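Local coordinates for GH127 beta-L-arabinofuranoside (Geobacillus stearothermophilus, PDB 4QK0), which probably hydrolyses terminal beta-L-arabinofuranosyl linkages, acting as a family GH127 beta-L-arabinofuranosidase, at residues Arg346-Glu349 with Leu350-Gly354; Ile338-Val341 with Phe342-Arg345; Ser287-Gln290 with Ala291-Leu295. All coordinates share one frame; numbering follows the deposited sequence.

All three contacts lie in the GH127 catalytic domain, whose clan is built from an (alpha/alpha)6 barrel of helical hairpins. Contact 3 comes first along the chain, on helix 286-302. Contact 2 occupies the middle of helix 334-350, and contact 1 follows at the C-terminal end of that helix, running into the loop before helix 354-365. Centres of contacts 1 and 2 are about 12 Å apart, as are those of contacts 1 and 3; those of contacts 2 and 3, about 16 Å. M347 packs on C292 and Q293, E351 probably hydrogen-bonds Q293, and W343 lies against L295, so helix 286-302 packs against helix 334-350 and the loop after it, making the contacts one continuous part of the helical domain.

Contact 1: residues Arg346-Glu349 with Leu350-Gly354; sequences RMLE and LEMDG
M347 and L350, one turn apart at the C-terminal end of helix 334-350, lie side by side and point the same way, with SE of M347 4.2 Å from CD2 of L350. Both M347 and M352 are selenomethionine. The second pair meets differently: the side chains of L348 and M352 cross obliquely, and CD2 of L348 comes to 3.9 Å from SE of M352. Although CB of M352 points away from the helix, bends at chi2 (64°) and chi3 (44°) fold its chain back, bringing CE within 3.5 Å of L348 O. The same CD2 of L348 touches D353 O at 3.6 Å.

Behind these side chains M347 O takes two N-H groups, from E351 N at 3.0 Å, nearly in line with the carbonyl bond, and from L350 N, which sits above the carbonyl plane. The helix ends here: E351 is the first residue to leave helical geometry. On another side of the helix, R346 NH1 forms a salt bridge of 2.9 Å with the syn lone pair of E349 OE1, and it has a second carboxylate partner in E203.

M352 centres an inverse gamma turn and D353 is the N-cap of helix 354-365, its OD1 accepting from K355 N. L350 packs on helices 266-283 and 286-302, while L348 and M352 both rest on Y513 of strand 513-517, joining the helical domain to a beta sheet.

Contact 2: residues Ile338-Val341 with Phe342-Arg345; sequences IALV and FWTR
F342 folds back along the helix onto I338, one turn earlier, and the two side chains lie side by side, pointing the same way. Its CB rests 3.6 Å from A339 O. The first torsion (chi1 -59°) places CG anti to the carbonyl carbon, which carries the ring back over the preceding turn, and CG then lies 3.7 Å from I338 O. That oxygen sits over one face of the ring, offset toward its rim. Farther out, CD2 meets A339 CA at 3.9 Å, while CD1 keeps to I338 O. CE1 and CE2 both face I338 CG2, the latter at 3.8 Å, and CZ at the tip closes to 3.5 Å from the same methyl.

I338 O thus serves twice: it lies over the ring and also accepts the backbone N-H of F342 in a 3.2 Å bond, 161° at the hydrogen. A second, looser pair forms on a different side of the helix, where CD1 of L340 lies obliquely at 3.8 Å from CE3 of W343.

A339 and W343 face helix 266-283, and the W343 ring meets W296 edge to face; L340, V341 and T344 look to helix 354-365, and I338 and F342 to helix 413-422. Such a stretch of continuous alpha helix, with side chains paired three and four residues apart and covered by several other helices, is consistent with the (alpha/alpha)6 barrel of this glycosidase clan.

Contact 3: residues Ser287-Gln290 with Ala291-Leu295; sequences SLKQ and ACQTL
An amphipathic turn near the start of helix 286-302, part of the helical barrel of the catalytic domain, sets the side chain of K289 against that of Q293. Its backbone is regular alpha helix: the bonds from C292 N to L288 O and from Q293 N to K289 O are each 3.0 Å.

K289 is extended and crosses over one face of the Q293 amide. CE of K289 approaches NE2 of Q293 to 3.7 Å, and nearer the backbone CG of K289 lies 3.9 Å from OE1, so the aliphatic part of the lysine covers the amide. With CG anti to its carbonyl carbon (chi1 -73°), Q293 turns back toward the preceding turn, and this CG comes to 3.4 Å from K289 O. NE2 donates a hydrogen bond to E351 OE1 in the loop after helix 334-350, which probably helps fix the rotation of the amide.

Replacing Q293 by a leucine would probably leave E351 OE1 without this N-H donor, weakening the polar link between helix 286-302 and the loop after helix 334-350. At the inner side of the turn L288 and C292 pack on helix 266-283, and C292 also touches M347, whereas S287 is tied to D285 and R257 through its hydroxyl. The amide plane of Q290 lies within 2° of that of Q293, and CG of Q290 is 4.1 Å from OE1 of Q293.

Contact 1: residues Arg346-Glu349 with Leu350-Gly354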
loop_
_atom_site.group_PDB
_atom_site.type_symbol
_atom_site.label_atom_id
_atom_site.label_comp_id
_atom_site.label_asym_id
_atom_site.label_seq_id
_atom_site.Cartn_x
_atom_site.Cartn_y
_atom_site.Cartn_z
ATOM N N ARG A 346 -27.571 -15.764 -10.833
ATOM C CA ARG A 346 -28.784 -15.558 -10.080
ATOM C C ARG A 346 -29.425 -14.223 -10.393
ATOM O O ARG A 346 -30.662 -14.094 -10.330
ATOM C CB ARG A 346 -28.536 -15.638 -8.583
ATOM C CG ARG A 346 -28.124 -17.019 -8.119
ATOM C CD ARG A 346 -29.200 -18.052 -8.390
ATOM N NE ARG A 346 -29.021 -19.280 -7.631
ATOM C CZ ARG A 346 -29.855 -20.321 -7.665
ATOM N NH1 ARG A 346 -30.936 -20.276 -8.423
ATOM N NH2 ARG A 346 -29.596 -21.436 -6.954
HETATM N N MSE A 347 -28.610 -13.200 -10.670
HETATM C CA MSE A 347 -29.203 -11.889 -11.005
HETATM C C MSE A 347 -29.978 -12.064 -12.285
HETATM O O MSE A 347 -31.027 -11.487 -12.447
HETATM C CB MSE A 347 -28.213 -10.763 -11.186
HETATM C CG MSE A 347 -27.476 -10.348 -9.908
HETATM SE SE MSE A 347 -28.660 -9.673 -8.517
HETATM C CE MSE A 347 -29.210 -7.959 -9.303
ATOM N N LEU A 348 -29.453 -12.815 -13.221
ATOM C CA LEU A 348 -30.144 -13.061 -14.470
ATOM C C LEU A 348 -31.498 -13.752 -14.266
ATOM O O LEU A 348 -32.411 -13.509 -15.002
ATOM C CB LEU A 348 -29.301 -13.922 -15.390
ATOM C CG LEU A 348 -28.206 -13.116 -16.080
ATOM C CD1 LEU A 348 -27.237 -14.047 -16.791
ATOM C CD2 LEU A 348 -28.814 -12.105 -17.037
ATOM N N GLU A 349 -31.601 -14.620 -13.269
ATOM C CA GLU A 349 -32.871 -15.285 -12.957
ATOM C C GLU A 349 -33.828 -14.325 -12.282
ATOM O O GLU A 349 -35.024 -14.487 -12.337
ATOM C CB GLU A 349 -32.616 -16.530 -12.112
ATOM C CG GLU A 349 -31.889 -17.608 -12.942
ATOM C CD GLU A 349 -31.315 -18.772 -12.116
ATOM O OE1 GLU A 349 -31.572 -18.815 -10.883
ATOM O OE2 GLU A 349 -30.585 -19.619 -12.693
ATOM N N LEU A 350 -33.299 -13.267 -11.704
ATOM C CA LEU A 350 -34.124 -12.270 -11.062
ATOM C C LEU A 350 -34.646 -11.200 -12.013
ATOM O O LEU A 350 -35.718 -10.640 -11.816
ATOM C CB LEU A 350 -33.278 -11.620 -9.999
ATOM C CG LEU A 350 -33.871 -10.635 -9.025
ATOM C CD1 LEU A 350 -35.018 -11.284 -8.258
ATOM C CD2 LEU A 350 -32.767 -10.188 -8.068
ATOM N N GLU A 351 -33.881 -10.923 -13.055
ATOM C CA GLU A 351 -34.224 -9.929 -14.027
ATOM C C GLU A 351 -33.284 -10.141 -15.248
ATOM O O GLU A 351 -32.040 -10.169 -15.131
ATOM C CB GLU A 351 -34.060 -8.575 -13.393
ATOM C CG GLU A 351 -34.444 -7.378 -14.254
ATOM C CD GLU A 351 -33.742 -6.107 -13.796
ATOM O OE1 GLU A 351 -33.222 -6.077 -12.647
ATOM O OE2 GLU A 351 -33.652 -5.145 -14.593
HETATM N N MSE A 352 -33.883 -10.264 -16.408
HETATM C CA MSE A 352 -33.168 -10.465 -17.636
HETATM C C MSE A 352 -32.608 -9.146 -18.142
HETATM O O MSE A 352 -33.251 -8.421 -18.870
HETATM C CB MSE A 352 -34.092 -11.122 -18.627
HETATM C CG MSE A 352 -33.259 -11.486 -19.843
HETATM SE SE MSE A 352 -31.834 -12.833 -19.476
HETATM C CE MSE A 352 -32.854 -14.094 -18.394
ATOM N N ASP A 353 -31.380 -8.833 -17.722
ATOM C CA ASP A 353 -30.685 -7.619 -18.118
ATOM C C ASP A 353 -29.275 -8.004 -18.604
ATOM O O ASP A 353 -28.470 -8.613 -17.870
ATOM C CB ASP A 353 -30.646 -6.665 -16.932
ATOM C CG ASP A 353 -30.135 -5.307 -17.290
ATOM O OD1 ASP A 353 -29.251 -5.146 -18.202
ATOM O OD2 ASP A 353 -30.627 -4.376 -16.644
ATOM N N GLY A 354 -29.003 -7.673 -19.844
ATOM C CA GLY A 354 -27.709 -7.884 -20.448
ATOM C C GLY A 354 -26.531 -7.380 -19.597
ATOM O O GLY A 354 -25.465 -7.967 -19.651
#

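Contact 2: residues Ile338-Val341 with Phe342-Arg345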
loop_
_atom_site.group_PDB
_atom_site.type_symbol
_atom_site.label_atom_id
_atom_site.label_comp_id
_atom_site.label_asym_id
_atom_site.label_seq_id
_atom_site.Cartn_x
_atom_site.Cartn_y
_atom_site.Cartn_z
ATOM N N ILE A 338 -14.713 -15.708 -9.437
ATOM C CA ILE A 338 -15.558 -16.851 -9.622
ATOM C C ILE A 338 -16.883 -16.587 -8.932
ATOM O O ILE A 338 -17.961 -16.838 -9.479
ATOM C CB ILE A 338 -14.883 -18.102 -9.048
ATOM C CG1 ILE A 338 -13.629 -18.455 -9.848
ATOM C CG2 ILE A 338 -15.850 -19.263 -8.988
ATOM C CD1 ILE A 338 -12.801 -19.546 -9.182
ATOM N N ALA A 339 -16.838 -16.098 -7.695
ATOM C CA ALA A 339 -18.092 -15.837 -6.957
ATOM C C ALA A 339 -18.945 -14.777 -7.671
ATOM O O ALA A 339 -20.172 -14.839 -7.655
ATOM C CB ALA A 339 -17.796 -15.367 -5.564
ATOM N N LEU A 340 -18.298 -13.823 -8.330
ATOM C CA LEU A 340 -19.061 -12.835 -9.069
ATOM C C LEU A 340 -19.812 -13.515 -10.210
ATOM O O LEU A 340 -20.949 -13.196 -10.508
ATOM C CB LEU A 340 -18.160 -11.757 -9.576
ATOM C CG LEU A 340 -18.690 -10.639 -10.460
ATOM C CD1 LEU A 340 -19.832 -9.894 -9.776
ATOM C CD2 LEU A 340 -17.559 -9.685 -10.796
ATOM N N VAL A 341 -19.173 -14.460 -10.856
ATOM C CA VAL A 341 -19.852 -15.185 -11.913
ATOM C C VAL A 341 -21.128 -15.880 -11.367
ATOM O O VAL A 341 -22.188 -15.805 -11.996
ATOM C CB VAL A 341 -18.940 -16.218 -12.555
ATOM C CG1 VAL A 341 -19.727 -17.097 -13.546
ATOM C CG2 VAL A 341 -17.790 -15.516 -13.285
ATOM N N PHE A 342 -21.012 -16.548 -10.231
ATOM C CA PHE A 342 -22.167 -17.214 -9.617
ATOM C C PHE A 342 -23.283 -16.191 -9.363
ATOM O O PHE A 342 -24.451 -16.476 -9.614
ATOM C CB PHE A 342 -21.859 -17.903 -8.289
ATOM C CG PHE A 342 -20.795 -18.976 -8.347
ATOM C CD1 PHE A 342 -20.581 -19.741 -9.487
ATOM C CD2 PHE A 342 -20.012 -19.231 -7.228
ATOM C CE1 PHE A 342 -19.600 -20.740 -9.506
ATOM C CE2 PHE A 342 -19.028 -20.248 -7.237
ATOM C CZ PHE A 342 -18.834 -21.006 -8.381
ATOM N N TRP A 343 -22.919 -15.040 -8.832
ATOM C CA TRP A 343 -23.882 -14.005 -8.524
ATOM C C TRP A 343 -24.614 -13.573 -9.779
ATOM O O TRP A 343 -25.845 -13.502 -9.771
ATOM C CB TRP A 343 -23.192 -12.824 -7.923
ATOM C CG TRP A 343 -24.096 -11.775 -7.436
ATOM C CD1 TRP A 343 -25.417 -11.906 -7.107
ATOM C CD2 TRP A 343 -23.747 -10.421 -7.127
ATOM N NE1 TRP A 343 -25.895 -10.723 -6.625
ATOM C CE2 TRP A 343 -24.899 -9.797 -6.609
ATOM C CE3 TRP A 343 -22.561 -9.689 -7.201
ATOM C CZ2 TRP A 343 -24.918 -8.435 -6.204
ATOM C CZ3 TRP A 343 -22.572 -8.342 -6.801
ATOM C CH2 TRP A 343 -23.736 -7.733 -6.297
ATOM N N THR A 344 -23.884 -13.353 -10.863
ATOM C CA THR A 344 -24.504 -12.860 -12.076
ATOM C C THR A 344 -25.576 -13.828 -12.579
ATOM O O THR A 344 -26.600 -13.431 -13.115
ATOM C CB THR A 344 -23.493 -12.631 -13.220
ATOM O OG1 THR A 344 -22.794 -13.854 -13.506
ATOM C CG2 THR A 344 -22.468 -11.562 -12.825
ATOM N N ARG A 345 -25.315 -15.102 -12.454
ATOM C CA ARG A 345 -26.262 -16.075 -12.905
ATOM C C ARG A 345 -27.595 -15.960 -12.148
ATOM O O ARG A 345 -28.613 -16.093 -12.753
ATOM C CB ARG A 345 -25.681 -17.473 -12.784
ATOM C CG ARG A 345 -26.418 -18.501 -13.632
ATOM C CD ARG A 345 -25.876 -19.859 -13.282
ATOM N NE ARG A 345 -26.693 -20.952 -13.761
ATOM C CZ ARG A 345 -26.447 -22.227 -13.483
ATOM N NH1 ARG A 345 -25.396 -22.575 -12.738
ATOM N NH2 ARG A 345 -27.248 -23.164 -13.957
#

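Contact 3: residues Ser287-Gln290 with Ala291-Leu295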
loop_
_atom_site.group_PDB
_atom_site.type_symbol
_atom_site.label_atom_id
_atom_site.label_comp_id
_atom_site.label_asym_id
_atom_site.label_seq_id
_atom_site.Cartn_x
_atom_site.Cartn_y
_atom_site.Cartn_z
ATOM N N SER A 287 -38.348 -6.503 -1.587
ATOM C CA SER A 287 -37.427 -5.787 -0.755
ATOM C C SER A 287 -35.998 -6.386 -0.904
ATOM O O SER A 287 -34.995 -5.662 -0.904
ATOM C CB SER A 287 -37.876 -5.846 0.718
ATOM O OG SER A 287 -37.715 -7.170 1.276
ATOM N N LEU A 288 -35.946 -7.699 -1.045
ATOM C CA LEU A 288 -34.712 -8.379 -1.200
ATOM C C LEU A 288 -34.172 -8.179 -2.629
ATOM O O LEU A 288 -32.979 -7.972 -2.832
ATOM C CB LEU A 288 -34.906 -9.847 -0.857
ATOM C CG LEU A 288 -33.716 -10.674 -0.448
ATOM C CD1 LEU A 288 -32.929 -9.999 0.657
ATOM C CD2 LEU A 288 -34.231 -12.045 0.005
ATOM N N LYS A 289 -35.066 -8.183 -3.588
ATOM C CA LYS A 289 -34.722 -7.886 -4.948
ATOM C C LYS A 289 -34.063 -6.518 -5.080
ATOM O O LYS A 289 -33.072 -6.376 -5.774
ATOM C CB LYS A 289 -35.965 -7.925 -5.830
ATOM C CG LYS A 289 -35.733 -7.551 -7.280
ATOM C CD LYS A 289 -36.947 -7.850 -8.153
ATOM C CE LYS A 289 -36.820 -7.092 -9.460
ATOM N NZ LYS A 289 -37.654 -7.670 -10.533
ATOM N N GLN A 290 -34.644 -5.528 -4.440
ATOM C CA GLN A 290 -34.117 -4.170 -4.481
ATOM C C GLN A 290 -32.797 -4.054 -3.768
ATOM O O GLN A 290 -31.932 -3.371 -4.250
ATOM C CB GLN A 290 -35.089 -3.188 -3.849
ATOM C CG GLN A 290 -36.088 -2.698 -4.883
ATOM C CD GLN A 290 -37.273 -2.000 -4.257
ATOM O OE1 GLN A 290 -37.219 -1.560 -3.101
ATOM N NE2 GLN A 290 -38.368 -1.915 -5.008
ATOM N N ALA A 291 -32.645 -4.740 -2.642
ATOM C CA ALA A 291 -31.359 -4.776 -1.939
ATOM C C ALA A 291 -30.263 -5.332 -2.853
ATOM O O ALA A 291 -29.207 -4.748 -2.972
ATOM C CB ALA A 291 -31.455 -5.588 -0.672
ATOM N N CYS A 292 -30.575 -6.419 -3.557
ATOM C CA CYS A 292 -29.673 -7.015 -4.517
ATOM C C CYS A 292 -29.297 -6.062 -5.597
ATOM O O CYS A 292 -28.139 -6.034 -5.974
ATOM C CB CYS A 292 -30.246 -8.280 -5.146
ATOM S SG CYS A 292 -30.336 -9.658 -3.954
ATOM N N GLN A 293 -30.267 -5.303 -6.117
ATOM C CA GLN A 293 -30.009 -4.427 -7.220
ATOM C C GLN A 293 -29.126 -3.291 -6.762
ATOM O O GLN A 293 -28.286 -2.854 -7.519
ATOM C CB GLN A 293 -31.289 -3.891 -7.867
ATOM C CG GLN A 293 -31.998 -4.974 -8.685
ATOM C CD GLN A 293 -33.456 -4.629 -9.065
ATOM O OE1 GLN A 293 -34.218 -4.060 -8.270
ATOM N NE2 GLN A 293 -33.855 -5.026 -10.268
ATOM N N THR A 294 -29.338 -2.809 -5.552
ATOM C CA THR A 294 -28.580 -1.711 -5.006
ATOM C C THR A 294 -27.131 -2.183 -4.794
ATOM O O THR A 294 -26.211 -1.473 -5.128
ATOM C CB THR A 294 -29.195 -1.269 -3.676
ATOM O OG1 THR A 294 -30.481 -0.724 -3.968
ATOM C CG2 THR A 294 -28.368 -0.205 -2.974
ATOM N N LEU A 295 -26.970 -3.400 -4.299
ATOM C CA LEU A 295 -25.646 -3.937 -4.086
ATOM C C LEU A 295 -24.945 -4.238 -5.391
ATOM O O LEU A 295 -23.764 -3.970 -5.514
ATOM C CB LEU A 295 -25.698 -5.152 -3.200
ATOM C CG LEU A 295 -26.040 -4.780 -1.749
ATOM C CD1 LEU A 295 -26.596 -5.965 -0.995
ATOM C CD2 LEU A 295 -24.821 -4.277 -1.014
#